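PDB 3N3Y: thymidylate synthase thyX from Helicobacter pylori, which probably catalyses the FAD-dependent reductive methylation of dUMP to dTMP, with methylenetetrahydrofolate as methyl donor and NADPH as reductant, working as a homotetramer. Local coordinates for residues D43-L46 with I47-G51; T96-E99 with L100-E104; N139-L143 with L144-N148. All coordinates share one frame; numbering follows the deposited sequence.

Contact 1: residues D43-L46 with I47-G51; sequences DKEL and IHRVG
L46 and V50, one helical turn apart, form the tight side of this contact within helix 41-51. CD1 of L46 lies 3.5 Å from CG2 of V50, and the two side chains run side by side, pointing the same way. The first torsions account for the meeting: CG of L46 stands opposite the backbone N (chi1 172°), which turns the branch along the helix toward its C-terminal end, while V50 holds CG2 beside its own N and so faces back. The backbone bond spanning this pair is regular: V50 N donates to L46 O at 3.1 Å with an N-H...O angle of 164°. I47, also buried, lays CG1 against the carbonyl of the preceding turn, 3.5 Å from D43 O.

The solvent side is looser. E45 and R49 are exposed and spaced i to i+4; OE2 of E45 approaches NE of R49 at the edge of the guanidinium, in its plane, yet the 3.9 Å separation makes this a long salt bridge. Their planes are inclined by 54°, a further sign that the groups do not mate flat on. The guanidinium also approaches the leucine obliquely, with NH2 of R49 3.9 Å from CD1 of L46. In the backbone, R49 N bonds to E45 O at 3.1 Å, in the carbonyl plane, whereas the links of I47 and H48 to the earlier carbonyls are weak.

This two-sided pattern is that of an amphipathic helix. L46 packs on I26 and R27 of helix 20-30, and I47 on A22 and S23 of the same helix; D43 adds a salt bridge to R27. V50 touches H56 of the FAD pocket, and I47 also meets L19 and L209 in flanking loops.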
loop_
_atom_site.group_PDB
_atom_site.type_symbol
_atom_site.label_atom_id
_atom_site.label_comp_id
_atom_site.label_asym_id
_atom_site.label_seq_id
_atom_site.Cartn_x
_atom_site.Cartn_y
_atom_site.Cartn_z
ATOM N N ASP A 43 9.185 -14.234 -25.376
ATOM C CA ASP A 43 8.337 -13.950 -24.221
ATOM C C ASP A 43 9.180 -13.426 -23.050
ATOM O O ASP A 43 8.786 -12.458 -22.390
ATOM C CB ASP A 43 7.503 -15.176 -23.819
ATOM C CG ASP A 43 6.284 -15.388 -24.731
ATOM O OD1 ASP A 43 5.951 -14.465 -25.509
ATOM O OD2 ASP A 43 5.654 -16.472 -24.667
ATOM N N LYS A 44 10.338 -14.053 -22.804
ATOM C CA LYS A 44 11.247 -13.593 -21.749
ATOM C C LYS A 44 11.718 -12.182 -22.048
ATOM O O LYS A 44 11.810 -11.342 -21.159
ATOM C CB LYS A 44 12.483 -14.494 -21.616
ATOM C CG LYS A 44 12.267 -15.822 -20.909
ATOM C CD LYS A 44 13.591 -16.585 -20.823
ATOM C CE LYS A 44 14.313 -16.565 -22.176
ATOM N NZ LYS A 44 15.621 -17.285 -22.183
ATOM N N GLU A 45 12.027 -11.934 -23.314
ATOM C CA GLU A 45 12.513 -10.633 -23.725
ATOM C C GLU A 45 11.477 -9.567 -23.426
ATOM O O GLU A 45 11.817 -8.458 -23.011
ATOM C CB GLU A 45 12.842 -10.639 -25.213
ATOM C CG GLU A 45 12.817 -9.270 -25.850
ATOM C CD GLU A 45 13.889 -8.340 -25.298
ATOM O OE1 GLU A 45 14.590 -8.729 -24.333
ATOM O OE2 GLU A 45 14.031 -7.215 -25.839
ATOM N N LEU A 46 10.210 -9.914 -23.632
ATOM C CA LEU A 46 9.103 -8.976 -23.446
ATOM C C LEU A 46 8.955 -8.497 -21.993
ATOM O O LEU A 46 8.712 -7.313 -21.740
ATOM C CB LEU A 46 7.788 -9.598 -23.937
ATOM C CG LEU A 46 6.500 -8.812 -23.650
ATOM C CD1 LEU A 46 6.369 -7.598 -24.566
ATOM C CD2 LEU A 46 5.298 -9.720 -23.790
ATOM N N ILE A 47 9.107 -9.419 -21.047
ATOM C CA ILE A 47 8.983 -9.087 -19.638
ATOM C C ILE A 47 10.011 -8.027 -19.272
ATOM O O ILE A 47 9.716 -7.057 -18.575
ATOM C CB ILE A 47 9.175 -10.328 -18.755
ATOM C CG1 ILE A 47 8.115 -11.378 -19.089
ATOM C CG2 ILE A 47 9.111 -9.940 -17.283
ATOM C CD1 ILE A 47 8.288 -12.693 -18.363
ATOM N N HIS A 48 11.219 -8.206 -19.786
ATOM C CA HIS A 48 12.317 -7.315 -19.475
ATOM C C HIS A 48 12.130 -5.928 -20.075
ATOM O O HIS A 48 12.336 -4.923 -19.401
ATOM C CB HIS A 48 13.633 -7.928 -19.958
ATOM C CG HIS A 48 14.837 -7.118 -19.602
ATOM N ND1 HIS A 48 15.501 -7.261 -18.403
ATOM C CD2 HIS A 48 15.491 -6.146 -20.282
ATOM C CE1 HIS A 48 16.518 -6.417 -18.361
ATOM N NE2 HIS A 48 16.533 -5.728 -19.489
ATOM N N ARG A 49 11.738 -5.867 -21.343
ATOM C CA ARG A 49 11.640 -4.583 -22.027
ATOM C C ARG A 49 10.472 -3.725 -21.537
ATOM O O ARG A 49 10.643 -2.531 -21.278
ATOM C CB ARG A 49 11.576 -4.769 -23.546
ATOM C CG ARG A 49 11.251 -3.471 -24.287
ATOM C CD ARG A 49 11.331 -3.636 -25.806
ATOM N NE ARG A 49 10.911 -4.969 -26.226
ATOM C CZ ARG A 49 9.653 -5.322 -26.477
ATOM N NH1 ARG A 49 8.669 -4.432 -26.355
ATOM N NH2 ARG A 49 9.385 -6.570 -26.849
ATOM N N VAL A 50 9.294 -4.333 -21.417
ATOM C CA VAL A 50 8.103 -3.623 -20.928
ATOM C C VAL A 50 8.155 -3.388 -19.411
ATOM O O VAL A 50 7.840 -2.301 -18.924
ATOM C CB VAL A 50 6.778 -4.374 -21.300
ATOM C CG1 VAL A 50 5.569 -3.626 -20.776
ATOM C CG2 VAL A 50 6.658 -4.556 -22.814
ATOM N N GLY A 51 8.551 -4.414 -18.668
ATOM C CA GLY A 51 8.710 -4.295 -17.230
ATOM C C GLY A 51 9.565 -3.109 -16.802
ATOM O O GLY A 51 9.452 -2.638 -15.675
#

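Contact 2: residues T96-E99 with L100-E104; sequences TLRE and LKEVE
R98 and E102 meet across a 3-10 turn that runs into a type I beta turn, L100 to V103, in the loop after helix 93-96. R98 has the most surface buried here. Its chain bends at chi2 and chi3, bringing the guanidinium back beside the following residues, where E102 OE2 sits over one face and makes a salt bridge with NH2 of R98 at 2.8 Å. The two planes are 44° apart, so the ion pair is not a flat, two-pronged one. K101 shares this side: its CG is 3.3 Å from NH1 of R98, and its NZ lies at the guanidinium edge, in plane, 3.4 Å from NH1 of R98. Two like charges thus come close, and E102 OE2 would probably offset part of the arginine's charge.

L100 turns to the other side, its CB 3.6 Å from L97 O, and packs on L137, L140 and L144 of helix 127-145. Its N donates to L97 O at 3.0 Å, nearly straight at 169°, the i to i+3 bond of a 3-10 turn.

E99 has its CG 3.3 Å from L100 N because chi1 (70°) sets that carbon between backbone N and carbonyl carbon; the extended chain delivers OE2 to the hydroxyl of Y162 and OE1 to NZ of K91, a dUMP-pocket residue.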
loop_
_atom_site.group_PDB
_atom_site.type_symbol
_atom_site.label_atom_id
_atom_site.label_comp_id
_atom_site.label_asym_id
_atom_site.label_seq_id
_atom_site.Cartn_x
_atom_site.Cartn_y
_atom_site.Cartn_z
ATOM N N THR A 96 10.652 -15.751 22.165
ATOM C CA THR A 96 11.704 -16.724 21.901
ATOM C C THR A 96 12.994 -16.490 22.697
ATOM O O THR A 96 13.948 -17.262 22.567
ATOM C CB THR A 96 12.094 -16.725 20.420
ATOM O OG1 THR A 96 12.595 -15.430 20.084
ATOM C CG2 THR A 96 10.899 -17.073 19.522
ATOM N N LEU A 97 13.039 -15.421 23.489
ATOM C CA LEU A 97 14.275 -15.044 24.192
ATOM C C LEU A 97 14.754 -16.106 25.179
ATOM O O LEU A 97 15.942 -16.194 25.472
ATOM C CB LEU A 97 14.131 -13.687 24.898
ATOM C CG LEU A 97 14.672 -12.498 24.091
ATOM C CD1 LEU A 97 14.675 -11.195 24.909
ATOM C CD2 LEU A 97 16.075 -12.797 23.552
ATOM N N ARG A 98 13.826 -16.910 25.685
ATOM C CA ARG A 98 14.151 -17.992 26.612
ATOM C C ARG A 98 15.151 -19.015 26.031
ATOM O O ARG A 98 15.725 -19.835 26.761
ATOM C CB ARG A 98 12.865 -18.679 27.059
ATOM C CG ARG A 98 12.376 -18.276 28.441
ATOM C CD ARG A 98 12.557 -19.473 29.357
ATOM N NE ARG A 98 12.438 -20.718 28.586
ATOM C CZ ARG A 98 13.002 -21.881 28.917
ATOM N NH1 ARG A 98 13.736 -21.978 30.021
ATOM N NH2 ARG A 98 12.831 -22.948 28.140
ATOM N N GLU A 99 15.363 -18.956 24.719
ATOM C CA GLU A 99 16.420 -19.738 24.083
ATOM C C GLU A 99 17.790 -19.542 24.759
ATOM O O GLU A 99 18.669 -20.406 24.656
ATOM C CB GLU A 99 16.518 -19.384 22.593
ATOM C CG GLU A 99 17.072 -17.978 22.308
ATOM C CD GLU A 99 16.866 -17.550 20.857
ATOM O OE1 GLU A 99 16.431 -18.401 20.045
ATOM O OE2 GLU A 99 17.141 -16.368 20.524
ATOM N N LEU A 100 17.970 -18.404 25.431
ATOM C CA LEU A 100 19.241 -18.065 26.099
ATOM C C LEU A 100 19.354 -18.663 27.505
ATOM O O LEU A 100 20.447 -18.789 28.054
ATOM C CB LEU A 100 19.421 -16.543 26.206
ATOM C CG LEU A 100 19.781 -15.726 24.967
ATOM C CD1 LEU A 100 20.018 -14.263 25.343
ATOM C CD2 LEU A 100 21.009 -16.301 24.275
ATOM N N LYS A 101 18.213 -19.000 28.086
ATOM C CA LYS A 101 18.157 -19.581 29.416
ATOM C C LYS A 101 19.052 -20.812 29.492
ATOM O O LYS A 101 19.639 -21.112 30.531
ATOM C CB LYS A 101 16.713 -19.975 29.728
ATOM C CG LYS A 101 16.511 -20.609 31.082
ATOM C CD LYS A 101 16.272 -19.563 32.143
ATOM C CE LYS A 101 15.807 -20.231 33.425
ATOM N NZ LYS A 101 14.649 -21.127 33.145
ATOM N N GLU A 102 19.177 -21.500 28.365
ATOM C CA GLU A 102 19.772 -22.825 28.338
ATOM C C GLU A 102 21.271 -22.867 28.040
ATOM O O GLU A 102 21.871 -23.935 28.072
ATOM C CB GLU A 102 19.007 -23.699 27.333
ATOM C CG GLU A 102 17.602 -24.108 27.812
ATOM C CD GLU A 102 16.462 -23.621 26.904
ATOM O OE1 GLU A 102 16.481 -23.919 25.685
ATOM O OE2 GLU A 102 15.533 -22.956 27.422
ATOM N N VAL A 103 21.887 -21.725 27.756
ATOM C CA VAL A 103 23.290 -21.731 27.326
ATOM C C VAL A 103 24.281 -21.278 28.401
ATOM O O VAL A 103 23.912 -20.556 29.333
ATOM C CB VAL A 103 23.497 -20.873 26.064
ATOM C CG1 VAL A 103 22.342 -21.089 25.079
ATOM C CG2 VAL A 103 23.622 -19.411 26.438
ATOM N N GLU A 104 25.538 -21.706 28.253
ATOM C CA GLU A 104 26.610 -21.382 29.201
ATOM C C GLU A 104 27.129 -19.975 28.983
ATOM O O GLU A 104 27.021 -19.438 27.881
ATOM C CB GLU A 104 27.798 -22.351 29.069
ATOM C CG GLU A 104 27.439 -23.821 29.105
ATOM C CD GLU A 104 26.412 -24.139 30.176
ATOM O OE1 GLU A 104 26.561 -23.638 31.318
ATOM O OE2 GLU A 104 25.455 -24.890 29.870
#

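Contact 3: residues N139-L143 with L144-N148; sequences NLRVL and LSEHN
V142 O collects the backbone donors with which helix 127-145 comes to its end. E146 N reaches it at 3.0 Å, close to straight at 164°, in the i to i+4 pattern. S145 N, 3.2 Å from the same oxygen, comes from high above the carbonyl plane, on the face that E146 N also uses, and H147 N adds a weak i to i+5 bond. Two residues earlier L144 N still bonds regularly to L140 O at 3.2 Å, but the bond from S145 N to R141 O is bent and weak. Helical bonding thus gives way over S145 to H147, and N148 leaves helical geometry with a positive phi.

Van der Waals packing is of two sorts. L144 swings CG beside its backbone N (chi1 -65°), laying that carbon against the carbonyl of L140, 3.4 Å from L140 O, and its CD1 comes 4.2 Å from CG of L140. Both leucines are buried, L140 against L100, and L144 against N151 and A154 of helix 151-154. On another side the imidazole of H147 folds back along the helix, with NE2 3.7 Å from CG1 of V142. L143 and H147 also pack on M132 and K128, respectively, of another subunit.

Charge plays a lesser part. R141 bends at chi3 and brings NH2 to 3.8 Å from OE2 of E146, a long salt bridge whose planes stand 65° apart; the same NH2 has a stronger partner in E138, one turn back.

The chemistry is consistent with a helix end held largely by backbone bonds: one carbonyl serves three amides, two of them off the regular pattern, while the long ion pair from the buried R141 to the exposed E146 can probably add only a modest attraction.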
loop_
_atom_site.group_PDB
_atom_site.type_symbol
_atom_site.label_atom_id
_atom_site.label_comp_id
_atom_site.label_asym_id
_atom_site.label_seq_id
_atom_site.Cartn_x
_atom_site.Cartn_y
_atom_site.Cartn_z
ATOM N N ASN A 139 25.147 -10.026 29.499
ATOM C CA ASN A 139 24.182 -9.392 30.404
ATOM C C ASN A 139 22.738 -9.829 30.151
ATOM O O ASN A 139 21.983 -10.058 31.102
ATOM C CB ASN A 139 24.301 -7.873 30.372
ATOM C CG ASN A 139 25.548 -7.384 31.088
ATOM O OD1 ASN A 139 26.078 -6.306 30.807
ATOM N ND2 ASN A 139 26.028 -8.187 32.006
ATOM N N LEU A 140 22.367 -9.946 28.874
ATOM C CA LEU A 140 21.035 -10.407 28.485
ATOM C C LEU A 140 20.805 -11.826 28.990
ATOM O O LEU A 140 19.746 -12.141 29.530
ATOM C CB LEU A 140 20.886 -10.383 26.959
ATOM C CG LEU A 140 19.508 -10.716 26.359
ATOM C CD1 LEU A 140 18.458 -9.756 26.890
ATOM C CD2 LEU A 140 19.526 -10.705 24.821
ATOM N N ARG A 141 21.808 -12.682 28.804
ATOM C CA ARG A 141 21.731 -14.067 29.262
ATOM C C ARG A 141 21.501 -14.126 30.768
ATOM O O ARG A 141 20.631 -14.850 31.238
ATOM C CB ARG A 141 22.988 -14.864 28.894
ATOM C CG ARG A 141 22.853 -16.339 29.215
ATOM C CD ARG A 141 24.180 -17.045 29.310
ATOM N NE ARG A 141 25.029 -16.544 30.394
ATOM C CZ ARG A 141 24.977 -16.969 31.655
ATOM N NH1 ARG A 141 24.095 -17.893 32.018
ATOM N NH2 ARG A 141 25.804 -16.461 32.559
ATOM N N VAL A 142 22.274 -13.346 31.516
ATOM C CA VAL A 142 22.099 -13.261 32.958
ATOM C C VAL A 142 20.680 -12.813 33.381
ATOM O O VAL A 142 20.083 -13.413 34.276
ATOM C CB VAL A 142 23.193 -12.382 33.596
ATOM C CG1 VAL A 142 22.868 -12.062 35.053
ATOM C CG2 VAL A 142 24.565 -13.080 33.481
ATOM N N LEU A 143 20.135 -11.782 32.735
ATOM C CA LEU A 143 18.797 -11.303 33.083
ATOM C C LEU A 143 17.776 -12.416 32.978
ATOM O O LEU A 143 16.923 -12.581 33.850
ATOM C CB LEU A 143 18.364 -10.154 32.174
ATOM C CG LEU A 143 19.147 -8.846 32.311
ATOM C CD1 LEU A 143 18.753 -7.881 31.183
ATOM C CD2 LEU A 143 18.939 -8.220 33.681
ATOM N N LEU A 144 17.876 -13.173 31.894
ATOM C CA LEU A 144 16.943 -14.249 31.599
ATOM C C LEU A 144 17.150 -15.505 32.443
ATOM O O LEU A 144 16.191 -16.228 32.729
ATOM C CB LEU A 144 17.076 -14.646 30.128
ATOM C CG LEU A 144 16.693 -13.592 29.101
ATOM C CD1 LEU A 144 17.203 -13.994 27.735
ATOM C CD2 LEU A 144 15.191 -13.400 29.091
ATOM N N SER A 145 18.400 -15.767 32.819
ATOM C CA SER A 145 18.804 -17.088 33.275
ATOM C C SER A 145 18.953 -17.182 34.783
ATOM O O SER A 145 18.651 -18.209 35.391
ATOM C CB SER A 145 20.117 -17.484 32.605
ATOM O OG SER A 145 20.431 -18.838 32.866
ATOM N N GLU A 146 19.423 -16.106 35.390
ATOM C CA GLU A 146 19.656 -16.105 36.817
ATOM C C GLU A 146 18.542 -15.360 37.548
ATOM O O GLU A 146 18.094 -15.791 38.605
ATOM C CB GLU A 146 21.044 -15.528 37.114
ATOM C CG GLU A 146 22.118 -16.099 36.170
ATOM C CD GLU A 146 23.542 -15.995 36.725
ATOM O OE1 GLU A 146 23.714 -15.392 37.811
ATOM O OE2 GLU A 146 24.486 -16.518 36.073
ATOM N N HIS A 147 18.066 -14.265 36.972
ATOM C CA HIS A 147 16.990 -13.500 37.603
ATOM C C HIS A 147 15.606 -13.855 37.050
ATOM O O HIS A 147 14.588 -13.379 37.546
ATOM C CB HIS A 147 17.254 -12.006 37.451
ATOM C CG HIS A 147 18.645 -11.608 37.820
ATOM N ND1 HIS A 147 19.071 -11.525 39.128
ATOM C CD2 HIS A 147 19.711 -11.272 37.055
ATOM C CE1 HIS A 147 20.339 -11.155 39.154
ATOM N NE2 HIS A 147 20.753 -10.994 37.909
ATOM N N ASN A 148 15.574 -14.686 36.017
ATOM C CA ASN A 148 14.315 -15.088 35.409
ATOM C C ASN A 148 13.369 -13.931 35.091
ATOM O O ASN A 148 12.168 -14.015 35.353
ATOM C CB ASN A 148 13.602 -16.098 36.301
ATOM C CG ASN A 148 14.153 -17.495 36.142
ATOM O OD1 ASN A 148 15.063 -17.914 36.871
ATOM N ND2 ASN A 148 13.609 -18.232 35.175
#

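Following the chain from its N terminus, contact 1 comes first, within helix 41-51, then contact 2 in the loop after helix 93-96, and contact 3 at the end of helix 127-145. Each is local, so none closes a long loop; they run in series and neither nest nor cross. Contact 1 stands apart, its centre about 50 Å from that of contact 2 and on the opposite side of the chain's centre, where helix 41-51 packs on helix 20-30. Contacts 2 and 3 touch, their centres about 9 Å apart: L144 CD1 packs on the L97 carbonyl, and K101 runs alongside L144 and N148, tying the loop to the helix end.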